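Local coordinates for 4-hydroxybutyrate coenzyme A transferase (Shewanella oneidensis, PDB 2OAS), which probably transfers coenzyme A from an acyl-CoA such as acetyl-CoA to 4-hydroxybutyrate, as a member of the acetyl-CoA hydrolase/transferase family, at residues A[9-13]-A[33-37]; A[16-22]-A[45-51]; A[101-105]-A[284-288]; A[140-146]-A[167-171]; A[177-181]-A[266-272]. The contacts are given in a common frame with arbitrary orientation. Residue numbers count along the deposited sequence, not the author numbering.

Interaction 1 (A[9-13]-A[33-37]); sequences ALEAV and VLLDA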
# COMPACT_ATOMS: atom_id res chain seq x y z
N ALA A 9 -18.59 35.48 16.14
CA ALA A 9 -18.31 34.08 15.86
C ALA A 9 -19.37 33.18 16.49
O ALA A 9 -19.72 32.15 15.93
CB ALA A 9 -16.94 33.70 16.39
N LEU A 10 -19.87 33.57 17.65
CA LEU A 10 -20.88 32.78 18.34
C LEU A 10 -22.17 32.76 17.51
O LEU A 10 -22.86 31.75 17.46
CB LEU A 10 -21.14 33.37 19.72
CG LEU A 10 -21.68 32.45 20.82
CD1 LEU A 10 -21.77 33.23 22.13
CD2 LEU A 10 -23.03 31.89 20.44
N GLU A 11 -22.47 33.87 16.86
CA GLU A 11 -23.67 33.95 16.04
C GLU A 11 -23.57 32.99 14.85
O GLU A 11 -24.56 32.36 14.46
CB GLU A 11 -23.86 35.38 15.56
CG GLU A 11 -25.14 35.58 14.81
CD GLU A 11 -25.34 37.03 14.41
OE1 GLU A 11 -26.23 37.29 13.58
OE2 GLU A 11 -24.59 37.90 14.93
N ALA A 12 -22.38 32.86 14.30
CA ALA A 12 -22.15 31.97 13.18
C ALA A 12 -22.26 30.52 13.61
O ALA A 12 -22.91 29.71 12.95
CB ALA A 12 -20.76 32.23 12.59
N VAL A 13 -21.62 30.19 14.73
CA VAL A 13 -21.65 28.83 15.21
C VAL A 13 -23.03 28.38 15.68
O VAL A 13 -23.33 27.20 15.69
CB VAL A 13 -20.65 28.67 16.35
CG1 VAL A 13 -20.71 27.27 16.90
CG2 VAL A 13 -19.27 28.96 15.85
N VAL A 33 -10.95 30.93 15.28
CA VAL A 33 -11.92 31.94 15.66
C VAL A 33 -13.31 31.33 15.83
O VAL A 33 -14.04 31.67 16.76
CB VAL A 33 -12.02 33.05 14.60
CG1 VAL A 33 -13.05 34.08 15.02
CG2 VAL A 33 -10.68 33.71 14.40
N LEU A 34 -13.67 30.44 14.92
CA LEU A 34 -14.97 29.79 14.96
C LEU A 34 -14.98 28.64 15.95
O LEU A 34 -15.95 28.45 16.66
CB LEU A 34 -15.35 29.29 13.57
CG LEU A 34 -16.45 30.02 12.79
CD1 LEU A 34 -16.39 31.51 13.03
CD2 LEU A 34 -16.32 29.68 11.29
N LEU A 35 -13.90 27.88 15.99
CA LEU A 35 -13.83 26.74 16.88
C LEU A 35 -13.85 27.18 18.35
O LEU A 35 -14.35 26.46 19.20
CB LEU A 35 -12.60 25.87 16.56
CG LEU A 35 -12.57 25.04 15.26
CD1 LEU A 35 -11.25 24.32 15.15
CD2 LEU A 35 -13.71 24.03 15.20
N ASP A 36 -13.33 28.37 18.65
CA ASP A 36 -13.36 28.84 20.03
C ASP A 36 -14.78 29.21 20.40
O ASP A 36 -15.20 29.03 21.53
CB ASP A 36 -12.44 30.06 20.24
CG ASP A 36 -10.97 29.67 20.32
OD1 ASP A 36 -10.66 28.46 20.36
OD2 ASP A 36 -10.11 30.58 20.34
N ALA A 37 -15.55 29.70 19.43
CA ALA A 37 -16.93 30.06 19.73
C ALA A 37 -17.74 28.77 19.94
O ALA A 37 -18.70 28.75 20.70
CB ALA A 37 -17.52 30.88 18.61
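Two short helical segments, 9-13 and 33-37, cross at -75° with their axes 8.4 Å apart. Small residues make this close approach possible. A9 and A37 point at each other, and their CB atoms meet at 3.6 Å. A9 CB also lies 3.6 Å from V33 O. V13 has chi1 in the t well. This carries V13 CG2 to 3.5 Å from L34 O and 3.8 Å from A37 CB. L34 has chi1 at -108°, between the wells. Its CA-to-CB bond points sideways, but L34 CD1 lies 4.0 Å from A9 CB and 4.5 Å from A12 CB. L10 (tt) points sideways at the exposed border; its backbone N is what meets A37 CB, at 3.7 Å. Beneath the pair, A12 and L34 both rest on I147 of strand 145-150, so the helices pack on one face of the parallel sheet of the N-terminal half. No hydrogen bond or salt bridge links the segments: the contact is van der Waals packing of apolar side chains, in part on backbone carbonyls.

Interaction 2 (A[16-22]-A[45-51]); sequences IRSGETL and LDNITLL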
# COMPACT_ATOMS: atom_id res chain seq x y z
N ILE A 16 -25.21 25.59 14.21
CA ILE A 16 -24.91 24.19 14.51
C ILE A 16 -25.92 23.70 15.54
O ILE A 16 -26.15 24.37 16.55
CB ILE A 16 -23.48 24.01 15.05
CG1 ILE A 16 -22.47 24.47 14.00
CG2 ILE A 16 -23.26 22.55 15.44
CD1 ILE A 16 -21.01 24.31 14.39
N ARG A 17 -26.53 22.56 15.25
CA ARG A 17 -27.53 21.94 16.14
C ARG A 17 -27.00 20.63 16.70
O ARG A 17 -26.00 20.10 16.21
CB ARG A 17 -28.83 21.70 15.38
CG ARG A 17 -29.61 22.98 15.07
CD ARG A 17 -30.30 23.48 16.32
NE ARG A 17 -30.27 24.94 16.49
CZ ARG A 17 -30.88 25.59 17.49
NH1 ARG A 17 -30.79 26.93 17.58
NH2 ARG A 17 -31.56 24.89 18.38
N SER A 18 -27.66 20.09 17.73
CA SER A 18 -27.21 18.84 18.35
C SER A 18 -27.22 17.60 17.46
O SER A 18 -28.01 17.49 16.53
CB SER A 18 -28.03 18.56 19.61
OG SER A 18 -27.78 19.52 20.61
N GLY A 19 -26.34 16.66 17.77
CA GLY A 19 -26.26 15.43 17.00
C GLY A 19 -25.62 15.54 15.63
O GLY A 19 -25.47 14.53 14.93
N GLU A 20 -25.22 16.75 15.24
CA GLU A 20 -24.61 16.95 13.93
C GLU A 20 -23.18 16.42 13.82
O GLU A 20 -22.45 16.32 14.80
CB GLU A 20 -24.63 18.43 13.54
CG GLU A 20 -26.03 19.01 13.34
CD GLU A 20 -26.02 20.44 12.79
OE1 GLU A 20 -27.11 21.04 12.65
OE2 GLU A 20 -24.93 20.96 12.51
N THR A 21 -22.82 16.05 12.59
CA THR A 21 -21.47 15.59 12.30
C THR A 21 -20.84 16.78 11.60
O THR A 21 -21.32 17.23 10.56
CB THR A 21 -21.45 14.39 11.35
OG1 THR A 21 -22.15 13.30 11.94
CG2 THR A 21 -20.01 13.98 11.08
N LEU A 22 -19.76 17.27 12.19
CA LEU A 22 -19.06 18.42 11.67
C LEU A 22 -17.68 18.11 11.08
O LEU A 22 -17.00 17.14 11.45
CB LEU A 22 -18.88 19.44 12.81
CG LEU A 22 -20.12 19.98 13.53
CD1 LEU A 22 -19.69 20.86 14.69
CD2 LEU A 22 -21.00 20.76 12.57
N LEU A 45 -25.28 21.89 23.46
CA LEU A 45 -25.65 20.82 22.54
C LEU A 45 -25.18 19.48 23.07
O LEU A 45 -24.73 19.37 24.20
CB LEU A 45 -25.01 21.06 21.17
CG LEU A 45 -25.08 22.46 20.55
CD1 LEU A 45 -24.25 22.51 19.28
CD2 LEU A 45 -26.52 22.82 20.27
N ASP A 46 -25.31 18.45 22.24
CA ASP A 46 -24.82 17.13 22.61
C ASP A 46 -24.75 16.25 21.37
O ASP A 46 -25.30 16.59 20.32
CB ASP A 46 -25.70 16.46 23.67
CG ASP A 46 -27.07 16.14 23.16
OD1 ASP A 46 -27.80 15.35 23.82
OD2 ASP A 46 -27.42 16.68 22.08
N ASN A 47 -24.06 15.13 21.51
CA ASN A 47 -23.90 14.19 20.42
C ASN A 47 -23.28 14.85 19.20
O ASN A 47 -23.64 14.53 18.07
CB ASN A 47 -25.24 13.58 20.04
CG ASN A 47 -26.00 13.07 21.25
OD1 ASN A 47 -25.45 12.36 22.09
ND2 ASN A 47 -27.28 13.43 21.33
N ILE A 48 -22.36 15.77 19.44
CA ILE A 48 -21.68 16.46 18.35
C ILE A 48 -20.38 15.73 18.01
O ILE A 48 -19.53 15.56 18.87
CB ILE A 48 -21.33 17.92 18.72
CG1 ILE A 48 -22.62 18.73 18.90
CG2 ILE A 48 -20.46 18.54 17.63
CD1 ILE A 48 -23.48 18.84 17.66
N THR A 49 -20.26 15.28 16.76
CA THR A 49 -19.05 14.60 16.29
C THR A 49 -18.30 15.55 15.37
O THR A 49 -18.89 16.17 14.49
CB THR A 49 -19.36 13.33 15.50
OG1 THR A 49 -20.12 12.43 16.30
CG2 THR A 49 -18.07 12.65 15.08
N LEU A 50 -16.99 15.66 15.58
CA LEU A 50 -16.18 16.55 14.76
C LEU A 50 -15.08 15.79 14.04
O LEU A 50 -14.09 15.37 14.65
CB LEU A 50 -15.57 17.63 15.65
CG LEU A 50 -14.78 18.77 15.00
CD1 LEU A 50 -14.67 19.90 15.98
CD2 LEU A 50 -13.40 18.30 14.59
N LEU A 51 -15.26 15.62 12.73
CA LEU A 51 -14.30 14.94 11.86
C LEU A 51 -13.17 15.92 11.57
O LEU A 51 -13.41 17.12 11.42
CB LEU A 51 -14.97 14.50 10.55
CG LEU A 51 -15.95 13.32 10.59
CD1 LEU A 51 -16.72 13.20 9.28
CD2 LEU A 51 -15.17 12.06 10.86
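At the apolar centre, I48 packs against I16 and L22, and L45 against I16. I48 CG2 lies 3.8 Å from L22 CD1, and I48 CD1 lies 4.3 Å from I16 CG2. L45 CD1 approaches I16 CG2 at 4.0 Å. I48 is in the mm rotamer, which brings its CD1 under the turn at 17-20, 3.2 Å from R17 O and 3.8 Å from S18 CA. L22 and L50 point to one face of the sheet, T21 and T49 to the other. On the threonine face, T21 CG2 touches L51 CD1 at 3.8 Å.

Strands 21-24 and 48-52 are parallel neighbours, joined through helix 32-41 as a beta-alpha-beta unit. T21 pairs with T49 and L22 with L50. Three backbone bonds hold the register: T49 N to E20 O at 3.1 Å, L22 N to T49 O at 2.7 Å, and L51 N to L22 O at 2.6 Å.

Before the strands, R17 to E20 form a type II turn, with G19 at positive phi (75°). G19 N donates to D46 O at 2.8 Å, and G19 CA makes a CA-H...O contact with N47 O at 3.0 Å. A weak bond runs from D46 N to S18 OG at 3.1 Å. Another weak bond, R17 N to E20 OE1 at 3.1 Å, spans the turn. E20 OE1 also forms a salt bridge with K145.

Interaction 3 (A[101-105]-A[284-288]); sequences PKLFR and MDIEQ
This is a salt-bridge network between two helices far apart in sequence, 100-105 and 286-289, which belong to the N-terminal and C-terminal family regions. Segment 101-105 is helical, with R105 N bonded to P101 O at 2.8 Å. M284 (a selenomethionine) and D285 are extended, and the helix starts at I286. P101 and E287 are nearest, CA to CA 6.1 Å. R105 (chi1 m, chi2 148° between wells, chi3 t) reaches across, and R105 NH1 bridges two acids: D285 OD2 at 3.2 Å and E287 OE2 at 2.7 Å, the latter with weak hydrogen-bond geometry. D285 (chi1 t) is also the N-cap: its OD1 accepts from E287 N at 3.0 Å, while OD2 serves the arginine. E287 has chi1 and chi2 both t. P101 CG packs on I286 CG1 at 3.7 Å. The I286 side chain is about 6 Å from that of E233, which binds CoA covalently. P101 and R105 also pack on helix 136-142, where R105 bonds Q141, while K102 bonds G340 O of the second subunit.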
# COMPACT_ATOMS: atom_id res chain seq x y z
N PRO A 101 -11.47 12.33 0.61
CA PRO A 101 -12.41 13.00 -0.30
C PRO A 101 -13.45 12.03 -0.84
O PRO A 101 -14.63 12.37 -0.99
CB PRO A 101 -11.52 13.53 -1.40
CG PRO A 101 -10.26 13.84 -0.68
CD PRO A 101 -10.09 12.59 0.18
N LYS A 102 -13.00 10.81 -1.12
CA LYS A 102 -13.88 9.77 -1.64
C LYS A 102 -14.92 9.32 -0.61
O LYS A 102 -16.07 9.02 -0.95
CB LYS A 102 -13.06 8.56 -2.12
CG LYS A 102 -13.92 7.34 -2.44
CD LYS A 102 -13.28 6.03 -1.91
CE LYS A 102 -14.29 4.85 -1.99
NZ LYS A 102 -13.73 3.50 -1.62
N LEU A 103 -14.50 9.24 0.66
CA LEU A 103 -15.39 8.83 1.75
C LEU A 103 -16.54 9.83 1.85
O LEU A 103 -17.67 9.48 2.17
CB LEU A 103 -14.63 8.80 3.08
CG LEU A 103 -15.31 8.09 4.26
CD1 LEU A 103 -15.26 6.59 4.03
CD2 LEU A 103 -14.59 8.42 5.55
N PHE A 104 -16.23 11.10 1.58
CA PHE A 104 -17.25 12.13 1.64
C PHE A 104 -18.10 12.08 0.40
O PHE A 104 -19.33 11.97 0.48
CB PHE A 104 -16.63 13.52 1.78
CG PHE A 104 -15.88 13.73 3.06
CD1 PHE A 104 -16.13 12.93 4.18
CD2 PHE A 104 -14.94 14.74 3.16
CE1 PHE A 104 -15.44 13.13 5.37
CE2 PHE A 104 -14.24 14.96 4.35
CZ PHE A 104 -14.50 14.15 5.46
N ARG A 105 -17.46 12.16 -0.76
CA ARG A 105 -18.20 12.16 -2.03
C ARG A 105 -19.07 10.92 -2.26
O ARG A 105 -20.18 11.04 -2.77
CB ARG A 105 -17.24 12.37 -3.20
CG ARG A 105 -16.89 13.85 -3.39
CD ARG A 105 -15.48 14.07 -3.93
NE ARG A 105 -15.23 15.50 -4.06
CZ ARG A 105 -14.04 16.05 -4.26
NH1 ARG A 105 -12.95 15.30 -4.37
NH2 ARG A 105 -13.94 17.37 -4.36
N MSE A 284 -3.60 21.89 -4.73
CA MSE A 284 -4.49 20.93 -5.34
C MSE A 284 -5.13 20.03 -4.30
O MSE A 284 -4.59 19.86 -3.21
CB MSE A 284 -3.68 20.10 -6.31
CG MSE A 284 -4.45 19.24 -7.27
SE MSE A 284 -3.12 18.45 -8.42
CE MSE A 284 -2.94 19.94 -9.64
N ASP A 285 -6.27 19.45 -4.67
CA ASP A 285 -7.03 18.53 -3.82
C ASP A 285 -6.24 17.25 -3.55
O ASP A 285 -5.77 16.62 -4.49
CB ASP A 285 -8.35 18.19 -4.53
CG ASP A 285 -9.12 17.05 -3.87
OD1 ASP A 285 -8.82 16.71 -2.70
OD2 ASP A 285 -10.02 16.50 -4.52
N ILE A 286 -6.11 16.88 -2.28
CA ILE A 286 -5.36 15.68 -1.91
C ILE A 286 -5.77 14.43 -2.68
O ILE A 286 -4.97 13.51 -2.84
CB ILE A 286 -5.50 15.35 -0.42
CG1 ILE A 286 -6.98 15.38 -0.06
CG2 ILE A 286 -4.70 16.32 0.41
CD1 ILE A 286 -7.25 14.88 1.31
N GLU A 287 -7.01 14.37 -3.14
CA GLU A 287 -7.45 13.20 -3.89
C GLU A 287 -6.62 13.05 -5.16
O GLU A 287 -6.52 11.96 -5.71
CB GLU A 287 -8.93 13.31 -4.25
CG GLU A 287 -9.45 12.09 -4.98
CD GLU A 287 -10.96 12.09 -5.12
OE1 GLU A 287 -11.49 11.24 -5.85
OE2 GLU A 287 -11.61 12.95 -4.49
N GLN A 288 -6.02 14.16 -5.61
CA GLN A 288 -5.17 14.17 -6.80
C GLN A 288 -3.68 14.24 -6.47
O GLN A 288 -2.91 13.41 -6.93
CB GLN A 288 -5.52 15.36 -7.70
CG GLN A 288 -6.54 15.09 -8.77
CD GLN A 288 -7.88 14.69 -8.20
OE1 GLN A 288 -8.20 13.50 -8.13
NE2 GLN A 288 -8.67 15.68 -7.78

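Interaction 4 (A[140-146]-A[167-171]); sequences CQVAGKI and RFAAV
The end of helix 136-142 turns at A143 (-58/137) and G144 (-59/-44) into strand 145-150, and the loop before strand 170-173 meets it. K145 and I146 are extended. R167 is in a 3-10 turn, F168 is extended, A169 bends (phi/psi -86/-31), and A170 and V171 are extended. I146 and F168 are nearest, CA to CA 4.8 Å. I146 O accepts from A169 N at 2.8 Å and, weakly, from A170 N at 3.5 Å. I146 N donates to a water at 2.8 Å, and that water donates to R167 O at 2.8 Å, bridging the backbones. R167 (chi1 m, chi2 -112°, chi3 m) folds back over the helix end, placing R167 NH2 3.0 Å from C140 O. R167 NH2 and Q141 NE2, two donors, lie 3.1 Å apart without bonding; Q141 OE1 is satisfied by R105. K145 NZ forms a salt bridge with E20. I146 (mt) packs CG2 on F168 CD2 at 3.8 Å, and K145 CB meets A169 CB at 4.0 Å. The contact starts the pairing of adjacent strands in the parallel sheet of the N-terminal half, with strand 113-118 beyond 145-150 and strand 4-5 beyond 170-173.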
# COMPACT_ATOMS: atom_id res chain seq x y z
N CYS A 140 -16.82 20.44 1.71
CA CYS A 140 -17.73 21.54 1.37
C CYS A 140 -18.71 21.13 0.28
O CYS A 140 -19.77 21.73 0.14
CB CYS A 140 -16.95 22.76 0.90
SG CYS A 140 -16.07 23.58 2.22
N GLN A 141 -18.35 20.10 -0.48
CA GLN A 141 -19.20 19.63 -1.56
C GLN A 141 -20.42 18.88 -1.02
O GLN A 141 -21.55 19.10 -1.45
CB GLN A 141 -18.41 18.70 -2.50
CG GLN A 141 -18.30 19.18 -3.96
CD GLN A 141 -17.07 20.08 -4.22
OE1 GLN A 141 -16.08 19.66 -4.86
NE2 GLN A 141 -17.12 21.32 -3.71
N VAL A 142 -20.19 18.00 -0.05
CA VAL A 142 -21.27 17.21 0.50
C VAL A 142 -21.88 17.78 1.78
O VAL A 142 -22.93 17.32 2.23
CB VAL A 142 -20.80 15.77 0.74
CG1 VAL A 142 -20.26 15.19 -0.55
CG2 VAL A 142 -19.71 15.75 1.80
N ALA A 143 -21.23 18.77 2.37
CA ALA A 143 -21.75 19.33 3.60
C ALA A 143 -23.18 19.86 3.48
O ALA A 143 -23.52 20.54 2.51
CB ALA A 143 -20.83 20.42 4.08
N GLY A 144 -24.00 19.56 4.48
CA GLY A 144 -25.37 20.05 4.49
C GLY A 144 -25.39 21.58 4.45
O GLY A 144 -26.17 22.18 3.71
N LYS A 145 -24.54 22.20 5.27
CA LYS A 145 -24.44 23.66 5.31
C LYS A 145 -22.98 24.04 5.60
O LYS A 145 -22.23 23.24 6.14
CB LYS A 145 -25.34 24.25 6.39
CG LYS A 145 -25.03 23.81 7.82
CD LYS A 145 -25.91 24.59 8.79
CE LYS A 145 -25.69 24.17 10.23
NZ LYS A 145 -26.17 22.80 10.49
N ILE A 146 -22.58 25.26 5.22
CA ILE A 146 -21.21 25.69 5.47
C ILE A 146 -21.14 26.97 6.30
O ILE A 146 -21.88 27.91 6.06
CB ILE A 146 -20.45 25.91 4.14
CG1 ILE A 146 -20.33 24.59 3.38
CG2 ILE A 146 -19.06 26.45 4.42
CD1 ILE A 146 -19.86 24.76 1.95
N ARG A 167 -22.47 29.74 -1.25
CA ARG A 167 -22.51 28.34 -0.83
C ARG A 167 -22.40 28.29 0.70
O ARG A 167 -22.35 27.21 1.29
CB ARG A 167 -21.35 27.56 -1.45
CG ARG A 167 -21.49 27.32 -2.95
CD ARG A 167 -21.69 25.84 -3.23
NE ARG A 167 -20.48 25.08 -2.92
CZ ARG A 167 -20.42 23.77 -2.73
NH1 ARG A 167 -21.52 23.02 -2.81
NH2 ARG A 167 -19.25 23.20 -2.46
N PHE A 168 -22.39 29.46 1.32
CA PHE A 168 -22.25 29.57 2.78
C PHE A 168 -23.59 29.89 3.45
O PHE A 168 -24.36 30.71 2.97
CB PHE A 168 -21.24 30.69 3.12
CG PHE A 168 -19.86 30.51 2.51
CD1 PHE A 168 -18.93 31.53 2.57
CD2 PHE A 168 -19.49 29.31 1.92
CE1 PHE A 168 -17.65 31.37 2.04
CE2 PHE A 168 -18.21 29.14 1.39
CZ PHE A 168 -17.28 30.18 1.45
N ALA A 169 -23.86 29.24 4.58
CA ALA A 169 -25.12 29.49 5.30
C ALA A 169 -24.93 30.68 6.22
O ALA A 169 -25.86 31.44 6.49
CB ALA A 169 -25.51 28.28 6.11
N ALA A 170 -23.70 30.83 6.70
CA ALA A 170 -23.36 31.90 7.61
C ALA A 170 -21.95 32.34 7.33
O ALA A 170 -21.14 31.57 6.80
CB ALA A 170 -23.48 31.41 9.04
N VAL A 171 -21.65 33.58 7.72
CA VAL A 171 -20.34 34.17 7.51
C VAL A 171 -19.98 35.19 8.60
O VAL A 171 -20.77 36.07 8.92
CB VAL A 171 -20.31 34.84 6.11
CG1 VAL A 171 -19.30 35.94 6.08
CG2 VAL A 171 -19.96 33.82 5.05
O HOH W 1 -24.23 26.34 3.23

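Interaction 5 (A[177-181]-A[266-272]); sequences SLPIH and LGSQKLY
Segment 177-181 is an irregular loop, extended from S177 to P179. I180 is near helical (-71/-27), and H181 has positive phi (48/95). Segment 266-272 runs extended through L266 and G267 (169/-155) and enters helix 269-275. The motif is a helix N-cap: S268, with chi1 p, accepts weakly at OG from K270 N at 3.4 Å, and S268 OG also bonds D237. I180 and S268 are nearest, CA to CA 4.7 Å. I180 O and G267 O, two acceptors, lie only 2.7 Å apart and do not bond, while I180 CA makes a CA-H...O contact with G267 O at 3.1 Å. G267 has no room for a CB, which would clash with L271 CD2. Y272 (chi1 m) turns back from the first helical turn to face the loop. L178 (mt) places CB 3.8 Å from Y272 CE2 and lays CD1 over the ring face. L266 (tp) sets CD2 over the H181 ring, 3.6 Å from its centroid, a CH-pi contact, although H181 is poorly ordered. The H181 side chain is about 8 Å from bound coenzyme A. The tyrosine hydroxyl ties both backbones: Y272 OH donates to P179 O at 2.7 Å and accepts from G267 N at 3.1 Å.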
# COMPACT_ATOMS: atom_id res chain seq x y z
N SER A 177 -4.71 35.80 13.21
CA SER A 177 -3.38 35.31 12.90
C SER A 177 -3.42 33.85 12.45
O SER A 177 -4.21 33.06 12.95
CB SER A 177 -2.48 35.41 14.13
OG SER A 177 -2.98 34.61 15.18
N LEU A 178 -2.56 33.52 11.49
CA LEU A 178 -2.47 32.14 11.02
C LEU A 178 -1.31 31.52 11.76
O LEU A 178 -0.27 32.16 11.95
CB LEU A 178 -2.18 32.09 9.52
CG LEU A 178 -3.30 32.52 8.58
CD1 LEU A 178 -2.80 32.48 7.15
CD2 LEU A 178 -4.51 31.62 8.75
N PRO A 179 -1.46 30.27 12.20
CA PRO A 179 -0.38 29.60 12.93
C PRO A 179 0.90 29.52 12.09
O PRO A 179 0.94 28.84 11.08
CB PRO A 179 -0.97 28.23 13.24
CG PRO A 179 -1.95 28.02 12.12
CD PRO A 179 -2.60 29.36 12.00
N ILE A 180 1.93 30.24 12.51
CA ILE A 180 3.19 30.24 11.77
C ILE A 180 3.91 28.90 11.91
O ILE A 180 4.68 28.51 11.03
CB ILE A 180 4.13 31.35 12.27
CG1 ILE A 180 4.38 31.18 13.77
CG2 ILE A 180 3.53 32.72 11.97
CD1 ILE A 180 5.39 32.15 14.32
N HIS A 181 3.66 28.19 13.00
CA HIS A 181 4.30 26.90 13.21
C HIS A 181 5.81 26.97 12.95
O HIS A 181 6.26 26.85 11.80
CB HIS A 181 3.68 25.85 12.28
CG HIS A 181 4.27 24.49 12.44
ND1 HIS A 181 3.90 23.63 13.45
CD2 HIS A 181 5.23 23.84 11.73
CE1 HIS A 181 4.61 22.51 13.36
NE2 HIS A 181 5.42 22.62 12.33
N LEU A 266 2.41 25.38 5.39
CA LEU A 266 2.54 25.73 6.80
C LEU A 266 3.92 26.33 7.05
O LEU A 266 4.93 25.71 6.71
CB LEU A 266 2.37 24.47 7.65
CG LEU A 266 2.02 24.75 9.11
CD1 LEU A 266 0.55 25.11 9.15
CD2 LEU A 266 2.29 23.53 9.99
N GLY A 267 3.97 27.52 7.63
CA GLY A 267 5.26 28.16 7.88
C GLY A 267 5.13 29.61 8.29
O GLY A 267 4.09 30.01 8.81
N SER A 268 6.17 30.41 8.06
CA SER A 268 6.12 31.81 8.46
C SER A 268 5.25 32.70 7.55
O SER A 268 4.73 32.24 6.54
CB SER A 268 7.53 32.38 8.50
OG SER A 268 8.03 32.53 7.19
N GLN A 269 5.11 33.96 7.93
CA GLN A 269 4.30 34.89 7.15
C GLN A 269 4.88 35.13 5.76
O GLN A 269 4.16 35.48 4.84
CB GLN A 269 4.15 36.22 7.89
CG GLN A 269 3.23 37.23 7.19
CD GLN A 269 1.84 36.68 6.88
OE1 GLN A 269 1.18 36.10 7.74
NE2 GLN A 269 1.39 36.87 5.64
N LYS A 270 6.19 34.94 5.63
CA LYS A 270 6.86 35.13 4.34
C LYS A 270 6.34 34.07 3.37
O LYS A 270 6.15 34.33 2.18
CB LYS A 270 8.38 34.95 4.50
CG LYS A 270 9.21 36.19 4.20
CD LYS A 270 10.37 35.85 3.23
CE LYS A 270 11.30 34.78 3.80
NZ LYS A 270 12.23 34.23 2.75
N LEU A 271 6.13 32.87 3.87
CA LEU A 271 5.63 31.79 3.04
C LEU A 271 4.22 32.10 2.59
O LEU A 271 3.91 32.03 1.40
CB LEU A 271 5.63 30.46 3.81
CG LEU A 271 5.31 29.20 3.00
CD1 LEU A 271 6.39 28.98 1.96
CD2 LEU A 271 5.23 27.98 3.92
N TYR A 272 3.36 32.46 3.54
CA TYR A 272 1.97 32.75 3.21
C TYR A 272 1.90 33.93 2.25
O TYR A 272 0.93 34.11 1.51
CB TYR A 272 1.18 33.07 4.48
CG TYR A 272 1.23 31.98 5.53
CD1 TYR A 272 1.29 30.64 5.16
CD2 TYR A 272 1.18 32.29 6.89
CE1 TYR A 272 1.32 29.63 6.13
CE2 TYR A 272 1.20 31.29 7.86
CZ TYR A 272 1.27 29.96 7.48
OH TYR A 272 1.32 28.95 8.41

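From the N terminus, interaction 1 closes a loop of 19 residues and interaction 2 one of 22; they cross because their segments alternate along the chain. Together they fix helices 9-13 and 32-41 and strands 21-24 and 48-52 within the N-terminal parallel sheet. Interaction 3 then opens at 101-105 and closes only at 284-288. Its long loop encloses interaction 4, which closes a loop of 20 residues, and then interaction 5, in series. Interaction 4 reaches the same sheet as interaction 2, and a salt bridge joins them. Interaction 3 touches both, through packing on 2 and a probable hydrogen bond to 4. Interactions 3 and 5 join the N-terminal and C-terminal family regions.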